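Local coordinates for PlaB phospholipase (Legionella pneumophila, PDB 6ZTI), which is an alpha/beta hydrolase of the phospholipase type, a probable virulence enzyme whose activity is controlled by tetramerization mediated by NAD(H), at residues V18-G23 and E34-L39; I72-D77 and M110-K115; W165-S170 and N384-G389. All coordinates share one frame; numbering follows the deposited sequence.

Interaction 1 of 3, residues V18-G23 and E34-L39; sequences VIFVHG and ELPQWL
Strand 18-21, which carries Val18 and Phe20, and helix 35-39, which carries Leu35, Pro36 and Leu39, run nearly antiparallel at 169°, with their axes 10.6 Å apart. They are the first strand and helix of a beta-alpha-beta unit in the parallel sheet of the alpha/beta-hydrolase fold. The return strand is 55-60. The contact is buried and wholly apolar, with no hydrogen bond across it.

The Phe20 ring does most of the touching. Its CG is anti to the carbonyl carbon (chi1 -73°), and the ring points at the first turn of the helix. Pro36 lies over one face. Its CG sits 3.8 Å from the centroid of the Phe20 ring, close to the ring normal but shifted toward the rim. This is a CH-pi contact, and Pro36 CB also meets Phe20 CE1. Leu35 comes to the edge of the same ring, in its plane, with CD2 3.7 Å from Phe20 CE2. The two side chains cross at about a right angle. Leu39, one turn on, approaches obliquely.

Ile97 of strand 93-99 and Leu57 of strand 55-60 also pack on Phe20, so side chains of both neighbouring strands add to the packing round the ring. Leu35 also meets Ile291 of helix 286-296. Leu39 CD1 joins two strand residues: it lies 3.5 Å from Phe20 CZ and 4.3 Å from Val18 CG1.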
loop_
_atom_site.group_PDB
_atom_site.type_symbol
_atom_site.label_atom_id
_atom_site.label_comp_id
_atom_site.label_asym_id
_atom_site.label_seq_id
_atom_site.Cartn_x
_atom_site.Cartn_y
_atom_site.Cartn_z
ATOM N N VAL B 18 -18.007 -25.169 36.160
ATOM C CA VAL B 18 -16.759 -25.016 35.417
ATOM C C VAL B 18 -17.111 -24.849 33.950
ATOM O O VAL B 18 -17.947 -25.588 33.423
ATOM C CB VAL B 18 -15.808 -26.210 35.618
ATOM C CG1 VAL B 18 -14.540 -26.040 34.758
ATOM C CG2 VAL B 18 -15.429 -26.333 37.066
ATOM N N ILE B 19 -16.493 -23.863 33.303
ATOM C CA ILE B 19 -16.649 -23.623 31.876
ATOM C C ILE B 19 -15.258 -23.607 31.254
ATOM O O ILE B 19 -14.409 -22.797 31.647
ATOM C CB ILE B 19 -17.379 -22.301 31.582
ATOM C CG1 ILE B 19 -18.758 -22.279 32.248
ATOM C CG2 ILE B 19 -17.525 -22.106 30.084
ATOM C CD1 ILE B 19 -19.448 -20.928 32.153
ATOM N N PHE B 20 -15.029 -24.488 30.286
ATOM C CA PHE B 20 -13.786 -24.507 29.528
ATOM C C PHE B 20 -13.876 -23.561 28.339
ATOM O O PHE B 20 -14.932 -23.433 27.715
ATOM C CB PHE B 20 -13.485 -25.927 29.050
ATOM C CG PHE B 20 -13.033 -26.849 30.150
ATOM C CD1 PHE B 20 -13.962 -27.527 30.925
ATOM C CD2 PHE B 20 -11.678 -27.020 30.423
ATOM C CE1 PHE B 20 -13.556 -28.362 31.943
ATOM C CE2 PHE B 20 -11.268 -27.852 31.441
ATOM C CZ PHE B 20 -12.207 -28.528 32.205
ATOM N N VAL B 21 -12.759 -22.897 28.022
ATOM C CA VAL B 21 -12.709 -21.921 26.933
ATOM C C VAL B 21 -11.388 -22.072 26.188
ATOM O O VAL B 21 -10.316 -21.934 26.785
ATOM C CB VAL B 21 -12.866 -20.477 27.446
ATOM C CG1 VAL B 21 -12.889 -19.491 26.288
ATOM C CG2 VAL B 21 -14.110 -20.342 28.264
ATOM N N HIS B 22 -11.460 -22.301 24.876
ATOM C CA HIS B 22 -10.304 -22.749 24.116
ATOM C C HIS B 22 -9.537 -21.569 23.501
ATOM O O HIS B 22 -9.790 -20.400 23.805
ATOM C CB HIS B 22 -10.748 -23.757 23.058
ATOM C CG HIS B 22 -11.768 -23.229 22.097
ATOM N ND1 HIS B 22 -11.444 -22.390 21.051
ATOM C CD2 HIS B 22 -13.105 -23.440 22.012
ATOM C CE1 HIS B 22 -12.536 -22.099 20.368
ATOM N NE2 HIS B 22 -13.559 -22.726 20.928
ATOM N N GLY B 23 -8.589 -21.878 22.616
ATOM C CA GLY B 23 -7.738 -20.891 21.996
ATOM C C GLY B 23 -8.086 -20.683 20.535
ATOM O O GLY B 23 -9.122 -21.136 20.056
ATOM N N GLU B 34 -8.657 -34.740 27.986
ATOM C CA GLU B 34 -9.637 -35.404 28.832
ATOM C C GLU B 34 -9.793 -34.726 30.192
ATOM O O GLU B 34 -10.393 -35.309 31.102
ATOM C CB GLU B 34 -9.269 -36.886 28.992
ATOM C CG GLU B 34 -9.256 -37.643 27.662
ATOM C CD GLU B 34 -9.077 -39.155 27.808
ATOM O OE1 GLU B 34 -8.329 -39.612 28.703
ATOM O OE2 GLU B 34 -9.698 -39.895 27.013
ATOM N N LEU B 35 -9.319 -33.487 30.332
ATOM C CA LEU B 35 -9.426 -32.799 31.615
ATOM C C LEU B 35 -10.864 -32.568 32.068
ATOM O O LEU B 35 -11.120 -32.682 33.280
ATOM C CB LEU B 35 -8.676 -31.462 31.550
ATOM C CG LEU B 35 -8.751 -30.631 32.832
ATOM C CD1 LEU B 35 -8.179 -31.442 33.987
ATOM C CD2 LEU B 35 -8.052 -29.301 32.692
ATOM N N PRO B 36 -11.825 -32.239 31.194
ATOM C CA PRO B 36 -13.220 -32.115 31.668
ATOM C C PRO B 36 -13.765 -33.387 32.295
ATOM O O PRO B 36 -14.339 -33.341 33.392
ATOM C CB PRO B 36 -13.982 -31.724 30.393
ATOM C CG PRO B 36 -12.949 -31.064 29.526
ATOM C CD PRO B 36 -11.684 -31.833 29.787
ATOM N N GLN B 37 -13.610 -34.529 31.622
ATOM C CA GLN B 37 -14.041 -35.799 32.203
ATOM C C GLN B 37 -13.316 -36.085 33.514
ATOM O O GLN B 37 -13.906 -36.642 34.449
ATOM C CB GLN B 37 -13.808 -36.933 31.200
ATOM C CG GLN B 37 -14.788 -36.914 30.021
ATOM C CD GLN B 37 -14.164 -37.304 28.675
ATOM O OE1 GLN B 37 -12.939 -37.332 28.514
ATOM N NE2 GLN B 37 -15.020 -37.596 27.698
ATOM N N TRP B 38 -12.037 -35.707 33.612
ATOM C CA TRP B 38 -11.288 -35.974 34.837
ATOM C C TRP B 38 -11.787 -35.118 35.996
ATOM O O TRP B 38 -11.907 -35.611 37.125
ATOM C CB TRP B 38 -9.798 -35.744 34.605
ATOM C CG TRP B 38 -8.940 -36.108 35.786
ATOM C CD1 TRP B 38 -8.581 -37.359 36.178
ATOM C CD2 TRP B 38 -8.332 -35.204 36.725
ATOM N NE1 TRP B 38 -7.788 -37.297 37.304
ATOM C CE2 TRP B 38 -7.624 -35.984 37.656
ATOM C CE3 TRP B 38 -8.324 -33.816 36.865
ATOM C CZ2 TRP B 38 -6.917 -35.425 38.710
ATOM C CZ3 TRP B 38 -7.620 -33.262 37.914
ATOM C CH2 TRP B 38 -6.923 -34.064 38.821
ATOM N N LEU B 39 -12.072 -33.834 35.743
ATOM C CA LEU B 39 -12.638 -32.980 36.787
ATOM C C LEU B 39 -13.972 -33.523 37.272
ATOM O O LEU B 39 -14.305 -33.412 38.459
ATOM C CB LEU B 39 -12.819 -31.551 36.277
ATOM C CG LEU B 39 -11.569 -30.705 36.062
ATOM C CD1 LEU B 39 -11.963 -29.323 35.569
ATOM C CD2 LEU B 39 -10.757 -30.590 37.332
#

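Interaction 2 of 3, residues I72-D77 and M110-K115; sequences IARAFD and MDLYFK
Tyr113 CG stands anti to the carbonyl carbon (chi1 -67°), and Asp77 CG stands anti to the backbone N (chi1 -165°); from these positions the two side chains reach toward each other, tip to tip. They join two helices of the alpha/beta-hydrolase domain, 69-89 and 102-114. The segment axes cross at -55° and approach to 9.9 Å.

The Asp77 carboxylate lies flat on the Tyr113 ring. The two planes are almost parallel, and Asp77 CG sits over the ring centre, 3.6 Å above its plane. Asp77 CB adds a CH-pi contact, 4.0 Å from the centroid of the Tyr113 ring. Both carboxylate oxygens have polar partners outside the two segments: Asp77 OD1 accepts from Trp109 NE1, and Asp77 OD2 forms a salt bridge with Arg81 NE. These partners probably hold the group in its stacked position and offset its charge.

Beside this stack, Ala73 CB meets Leu112 CD1 at 3.9 Å, a small apolar contact. The Arg74 side chain crosses Tyr113 at about a right angle. Its aliphatic part touches the phenol oxygen, with Arg74 CG 3.6 Å from Tyr113 OH. The guanidinium leads on to the second subunit, where Arg74 NH2 hydrogen-bonds to O of Asp489, the C-terminal residue of that subunit. Arg351 of the same subunit packs on both Arg74 and Leu112. A water bridges the polar ends of the stacked pair: it lies 3.0 Å from Tyr113 OH and donates a weak bond of 3.4 Å to Asp77 OD2.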
loop_
_atom_site.group_PDB
_atom_site.type_symbol
_atom_site.label_atom_id
_atom_site.label_comp_id
_atom_site.label_asym_id
_atom_site.label_seq_id
_atom_site.Cartn_x
_atom_site.Cartn_y
_atom_site.Cartn_z
ATOM N N ILE B 72 -16.745 -11.754 20.410
ATOM C CA ILE B 72 -16.722 -13.039 21.093
ATOM C C ILE B 72 -17.040 -12.864 22.571
ATOM O O ILE B 72 -17.717 -13.701 23.171
ATOM C CB ILE B 72 -15.361 -13.728 20.892
ATOM C CG1 ILE B 72 -15.150 -14.072 19.413
ATOM C CG2 ILE B 72 -15.259 -14.987 21.737
ATOM C CD1 ILE B 72 -13.701 -14.358 19.059
ATOM N N ALA B 73 -16.524 -11.803 23.191
ATOM C CA ALA B 73 -16.830 -11.554 24.599
ATOM C C ALA B 73 -18.311 -11.237 24.784
ATOM O O ALA B 73 -18.942 -11.711 25.735
ATOM C CB ALA B 73 -15.955 -10.421 25.129
ATOM N N ARG B 74 -18.893 -10.464 23.862
ATOM C CA ARG B 74 -20.335 -10.238 23.895
ATOM C C ARG B 74 -21.104 -11.547 23.746
ATOM O O ARG B 74 -22.145 -11.743 24.384
ATOM C CB ARG B 74 -20.739 -9.279 22.774
ATOM C CG ARG B 74 -20.742 -7.803 23.116
ATOM C CD ARG B 74 -21.182 -6.982 21.886
ATOM N NE ARG B 74 -22.627 -7.031 21.638
ATOM C CZ ARG B 74 -23.213 -6.706 20.488
ATOM N NH1 ARG B 74 -22.481 -6.324 19.446
ATOM N NH2 ARG B 74 -24.535 -6.770 20.371
ATOM N N ALA B 75 -20.630 -12.437 22.869
ATOM C CA ALA B 75 -21.329 -13.691 22.630
ATOM C C ALA B 75 -21.146 -14.674 23.784
ATOM O O ALA B 75 -22.038 -15.486 24.042
ATOM C CB ALA B 75 -20.861 -14.301 21.308
ATOM N N PHE B 76 -20.019 -14.609 24.498
ATOM C CA PHE B 76 -19.869 -15.378 25.734
ATOM C C PHE B 76 -20.966 -15.015 26.729
ATOM O O PHE B 76 -21.637 -15.895 27.288
ATOM C CB PHE B 76 -18.477 -15.148 26.328
ATOM C CG PHE B 76 -18.227 -15.905 27.600
ATOM C CD1 PHE B 76 -18.106 -17.277 27.589
ATOM C CD2 PHE B 76 -18.129 -15.248 28.798
ATOM C CE1 PHE B 76 -17.884 -17.980 28.750
ATOM C CE2 PHE B 76 -17.909 -15.947 29.964
ATOM C CZ PHE B 76 -17.795 -17.317 29.936
ATOM N N ASP B 77 -21.198 -13.714 26.932
ATOM C CA ASP B 77 -22.251 -13.296 27.855
ATOM C C ASP B 77 -23.594 -13.896 27.470
ATOM O O ASP B 77 -24.352 -14.348 28.337
ATOM C CB ASP B 77 -22.356 -11.772 27.896
ATOM C CG ASP B 77 -23.157 -11.280 29.085
ATOM O OD1 ASP B 77 -22.630 -11.377 30.206
ATOM O OD2 ASP B 77 -24.307 -10.805 28.911
ATOM N N MET B 110 -15.190 -9.685 31.218
ATOM C CA MET B 110 -15.199 -9.038 32.525
ATOM C C MET B 110 -15.171 -7.518 32.381
ATOM O O MET B 110 -15.889 -6.804 33.084
ATOM C CB MET B 110 -13.999 -9.505 33.360
ATOM C CG MET B 110 -14.062 -10.956 33.795
ATOM S SD MET B 110 -12.524 -11.591 34.500
ATOM C CE MET B 110 -12.410 -10.525 35.944
ATOM N N ASP B 111 -14.367 -7.009 31.447
ATOM C CA ASP B 111 -14.224 -5.563 31.308
ATOM C C ASP B 111 -15.493 -4.954 30.724
ATOM O O ASP B 111 -15.918 -3.875 31.142
ATOM C CB ASP B 111 -12.998 -5.252 30.440
ATOM C CG ASP B 111 -12.490 -3.825 30.604
ATOM O OD1 ASP B 111 -12.011 -3.478 31.699
ATOM O OD2 ASP B 111 -12.539 -3.058 29.619
ATOM N N LEU B 112 -16.129 -5.646 29.778
ATOM C CA LEU B 112 -17.314 -5.085 29.134
ATOM C C LEU B 112 -18.502 -5.032 30.090
ATOM O O LEU B 112 -19.303 -4.095 30.037
ATOM C CB LEU B 112 -17.677 -5.901 27.891
ATOM C CG LEU B 112 -16.850 -5.667 26.624
ATOM C CD1 LEU B 112 -17.186 -6.724 25.605
ATOM C CD2 LEU B 112 -17.084 -4.268 26.030
ATOM N N TYR B 113 -18.635 -6.028 30.971
ATOM C CA TYR B 113 -19.848 -6.199 31.767
ATOM C C TYR B 113 -19.675 -5.948 33.259
ATOM O O TYR B 113 -20.679 -5.731 33.935
ATOM C CB TYR B 113 -20.416 -7.617 31.570
ATOM C CG TYR B 113 -20.923 -7.848 30.169
ATOM C CD1 TYR B 113 -22.205 -7.455 29.805
ATOM C CD2 TYR B 113 -20.114 -8.433 29.203
ATOM C CE1 TYR B 113 -22.673 -7.649 28.512
ATOM C CE2 TYR B 113 -20.570 -8.629 27.914
ATOM C CZ TYR B 113 -21.853 -8.235 27.573
ATOM O OH TYR B 113 -22.303 -8.419 26.283
ATOM N N PHE B 114 -18.443 -5.936 33.794
ATOM C CA PHE B 114 -18.314 -5.883 35.249
ATOM C C PHE B 114 -17.156 -5.029 35.748
ATOM O O PHE B 114 -16.822 -5.100 36.938
ATOM C CB PHE B 114 -18.182 -7.301 35.802
ATOM C CG PHE B 114 -19.435 -8.115 35.648
ATOM C CD1 PHE B 114 -20.491 -7.923 36.503
ATOM C CD2 PHE B 114 -19.564 -9.044 34.634
ATOM C CE1 PHE B 114 -21.656 -8.650 36.360
ATOM C CE2 PHE B 114 -20.718 -9.762 34.486
ATOM C CZ PHE B 114 -21.768 -9.566 35.354
ATOM N N LYS B 115 -16.585 -4.174 34.895
ATOM C CA LYS B 115 -15.331 -3.509 35.226
ATOM C C LYS B 115 -15.395 -2.841 36.592
ATOM O O LYS B 115 -14.601 -3.138 37.490
ATOM C CB LYS B 115 -14.982 -2.476 34.158
ATOM C CG LYS B 115 -13.725 -1.679 34.503
ATOM C CD LYS B 115 -13.239 -0.820 33.335
ATOM C CE LYS B 115 -12.212 0.229 33.789
ATOM N NZ LYS B 115 -11.048 -0.371 34.474
HETATM O O HOH W 1 -25.298 -8.455 26.676
#

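Interaction 3 of 3, residues W165-S170 and N384-G389; sequences WLELGS and NLNNRG
The type II beta turn from Glu167 to Ser170, just after helix 160-166, meets the loop between strands 378-383 and 390-396. Glu167 and Asn384 carry the contact. The Glu167 chain is extended beyond CG, which takes its carboxylate across to the loop backbone. There Leu385 N donates to Glu167 OE2 at 2.8 Å. The bond is nearly straight, with an angle of 173° at the hydrogen. The donor comes from above the carboxylate plane. Gln140 NE2 gives the same oxygen a second bond.

Asn384 CG is anti to its backbone N (chi1 -171°), and the amide crosses the Glu167 side chain obliquely. Amide and carboxylate are stacked, with their planes 29° apart. Asn384 ND2 donates to the turn backbone at Leu168 O, 2.9 Å away and almost straight. The acceptor lies in the amide plane, while the donor sits above the carbonyl plane of Leu168.

The other end of the amide shapes its own loop. Asn384 OD1 accepts from Asn386 N at 2.8 Å and from Asn387 N at 3.0 Å, the first bond forming an Asx turn and the second an Asx motif.

The contact joins the chain just after helix 160-166 to a loop of the mixed sheet that holds strands 378-383 and 390-396. The NAD(+) site is near: the side chain of Leu168 lies about 5 Å from that of Tyr211, and the side chain of Leu385 about 7 Å from a bound thio-NAD. Asn386 ND2 bonds to Asp164 OD1. A water donates to Glu167 OE1 at 2.9 Å and accepts from Asn384 ND2 and Asn386 ND2.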
loop_
_atom_site.group_PDB
_atom_site.type_symbol
_atom_site.label_atom_id
_atom_site.label_comp_id
_atom_site.label_asym_id
_atom_site.label_seq_id
_atom_site.Cartn_x
_atom_site.Cartn_y
_atom_site.Cartn_z
ATOM N N TRP B 165 -5.785 -8.246 17.266
ATOM C CA TRP B 165 -5.716 -8.164 18.726
ATOM C C TRP B 165 -4.441 -8.821 19.239
ATOM O O TRP B 165 -3.728 -8.257 20.075
ATOM C CB TRP B 165 -6.953 -8.825 19.365
ATOM C CG TRP B 165 -7.199 -8.445 20.823
ATOM C CD1 TRP B 165 -8.151 -7.576 21.298
ATOM C CD2 TRP B 165 -6.479 -8.905 21.979
ATOM N NE1 TRP B 165 -8.062 -7.471 22.663
ATOM C CE2 TRP B 165 -7.049 -8.276 23.107
ATOM C CE3 TRP B 165 -5.422 -9.789 22.171
ATOM C CZ2 TRP B 165 -6.587 -8.495 24.399
ATOM C CZ3 TRP B 165 -4.955 -10.005 23.466
ATOM C CH2 TRP B 165 -5.541 -9.362 24.560
ATOM N N LEU B 166 -4.138 -10.018 18.743
ATOM C CA LEU B 166 -3.015 -10.770 19.272
ATOM C C LEU B 166 -1.663 -10.173 18.887
ATOM O O LEU B 166 -0.659 -10.502 19.523
ATOM C CB LEU B 166 -3.108 -12.212 18.794
ATOM C CG LEU B 166 -4.209 -13.030 19.466
ATOM C CD1 LEU B 166 -4.549 -14.257 18.631
ATOM C CD2 LEU B 166 -3.770 -13.458 20.881
ATOM N N GLU B 167 -1.615 -9.318 17.870
ATOM C CA GLU B 167 -0.351 -8.771 17.394
ATOM C C GLU B 167 0.353 -8.014 18.511
ATOM O O GLU B 167 -0.255 -7.191 19.197
ATOM C CB GLU B 167 -0.591 -7.849 16.193
ATOM C CG GLU B 167 0.695 -7.438 15.437
ATOM C CD GLU B 167 0.440 -6.535 14.220
ATOM O OE1 GLU B 167 -0.727 -6.174 13.950
ATOM O OE2 GLU B 167 1.414 -6.174 13.529
ATOM N N LEU B 168 1.640 -8.310 18.701
ATOM C CA LEU B 168 2.437 -7.548 19.649
ATOM C C LEU B 168 2.261 -6.060 19.380
ATOM O O LEU B 168 2.228 -5.624 18.229
ATOM C CB LEU B 168 3.904 -7.953 19.543
ATOM C CG LEU B 168 4.227 -9.400 19.939
ATOM C CD1 LEU B 168 5.686 -9.673 19.651
ATOM C CD2 LEU B 168 3.949 -9.678 21.389
ATOM N N GLY B 169 2.107 -5.288 20.451
ATOM C CA GLY B 169 1.895 -3.860 20.323
ATOM C C GLY B 169 0.507 -3.447 19.890
ATOM O O GLY B 169 0.296 -2.267 19.594
ATOM N N SER B 170 -0.445 -4.373 19.853
ATOM C CA SER B 170 -1.796 -4.060 19.412
ATOM C C SER B 170 -2.414 -2.951 20.255
ATOM O O SER B 170 -2.324 -2.959 21.482
ATOM C CB SER B 170 -2.661 -5.316 19.502
ATOM O OG SER B 170 -4.027 -5.005 19.424
ATOM N N ASN B 384 4.502 -3.048 15.351
ATOM C CA ASN B 384 3.128 -3.332 14.971
ATOM C C ASN B 384 2.834 -2.749 13.592
ATOM O O ASN B 384 3.207 -1.613 13.277
ATOM C CB ASN B 384 2.170 -2.763 16.015
ATOM C CG ASN B 384 0.727 -3.209 15.793
ATOM O OD1 ASN B 384 -0.013 -2.601 15.027
ATOM N ND2 ASN B 384 0.335 -4.286 16.454
ATOM N N LEU B 385 2.167 -3.545 12.762
ATOM C CA LEU B 385 1.889 -3.130 11.393
ATOM C C LEU B 385 0.732 -2.151 11.292
ATOM O O LEU B 385 0.651 -1.412 10.305
ATOM C CB LEU B 385 1.593 -4.357 10.526
ATOM C CG LEU B 385 2.699 -5.415 10.457
ATOM C CD1 LEU B 385 2.290 -6.550 9.506
ATOM C CD2 LEU B 385 4.013 -4.808 10.019
ATOM N N ASN B 386 -0.168 -2.131 12.273
ATOM C CA ASN B 386 -1.277 -1.184 12.258
ATOM C C ASN B 386 -0.926 0.141 12.927
ATOM O O ASN B 386 -1.487 1.177 12.559
ATOM C CB ASN B 386 -2.495 -1.816 12.937
ATOM C CG ASN B 386 -3.081 -2.967 12.129
ATOM O OD1 ASN B 386 -3.318 -2.837 10.928
ATOM N ND2 ASN B 386 -3.321 -4.095 12.789
ATOM N N ASN B 387 -0.004 0.139 13.890
ATOM C CA ASN B 387 0.404 1.347 14.602
ATOM C C ASN B 387 1.923 1.314 14.725
ATOM O O ASN B 387 2.459 0.578 15.557
ATOM C CB ASN B 387 -0.258 1.422 15.980
ATOM C CG ASN B 387 0.054 2.705 16.711
ATOM O OD1 ASN B 387 0.980 3.439 16.347
ATOM N ND2 ASN B 387 -0.713 2.982 17.759
ATOM N N ARG B 388 2.623 2.137 13.938
ATOM C CA ARG B 388 4.082 2.109 13.947
ATOM C C ARG B 388 4.687 2.765 15.178
ATOM O O ARG B 388 5.905 2.678 15.372
ATOM C CB ARG B 388 4.616 2.775 12.688
ATOM C CG ARG B 388 4.263 2.008 11.427
ATOM C CD ARG B 388 4.614 2.801 10.187
ATOM N NE ARG B 388 3.492 3.620 9.732
ATOM C CZ ARG B 388 3.575 4.537 8.777
ATOM N NH1 ARG B 388 4.733 4.774 8.175
ATOM N NH2 ARG B 388 2.499 5.225 8.429
ATOM N N GLY B 389 3.883 3.413 16.005
ATOM C CA GLY B 389 4.356 3.866 17.291
ATOM C C GLY B 389 4.372 2.783 18.344
ATOM O O GLY B 389 4.535 3.080 19.527
HETATM O O HOH W 2 -2.579 -4.847 15.796
#

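In the fold
Interactions 1 and 2 both belong to the alpha/beta-hydrolase domain, with centres 20 Å apart. Interaction 1 sets a helix on the parallel sheet. It is buried and purely apolar. Interaction 2 packs helix on helix, is only partly buried, and mixes a stacked carboxylate with apolar contacts and a water. Both touch the second subunit of the assembly. Interaction 3 shares no helix or strand with them. It is mostly buried, yet its chemistry is polar: it joins irregular chain, where backbone groups are met by side chains. No other subunit touches its segments, but it is the one of the three that lies near bound thio-NAD, without touching it.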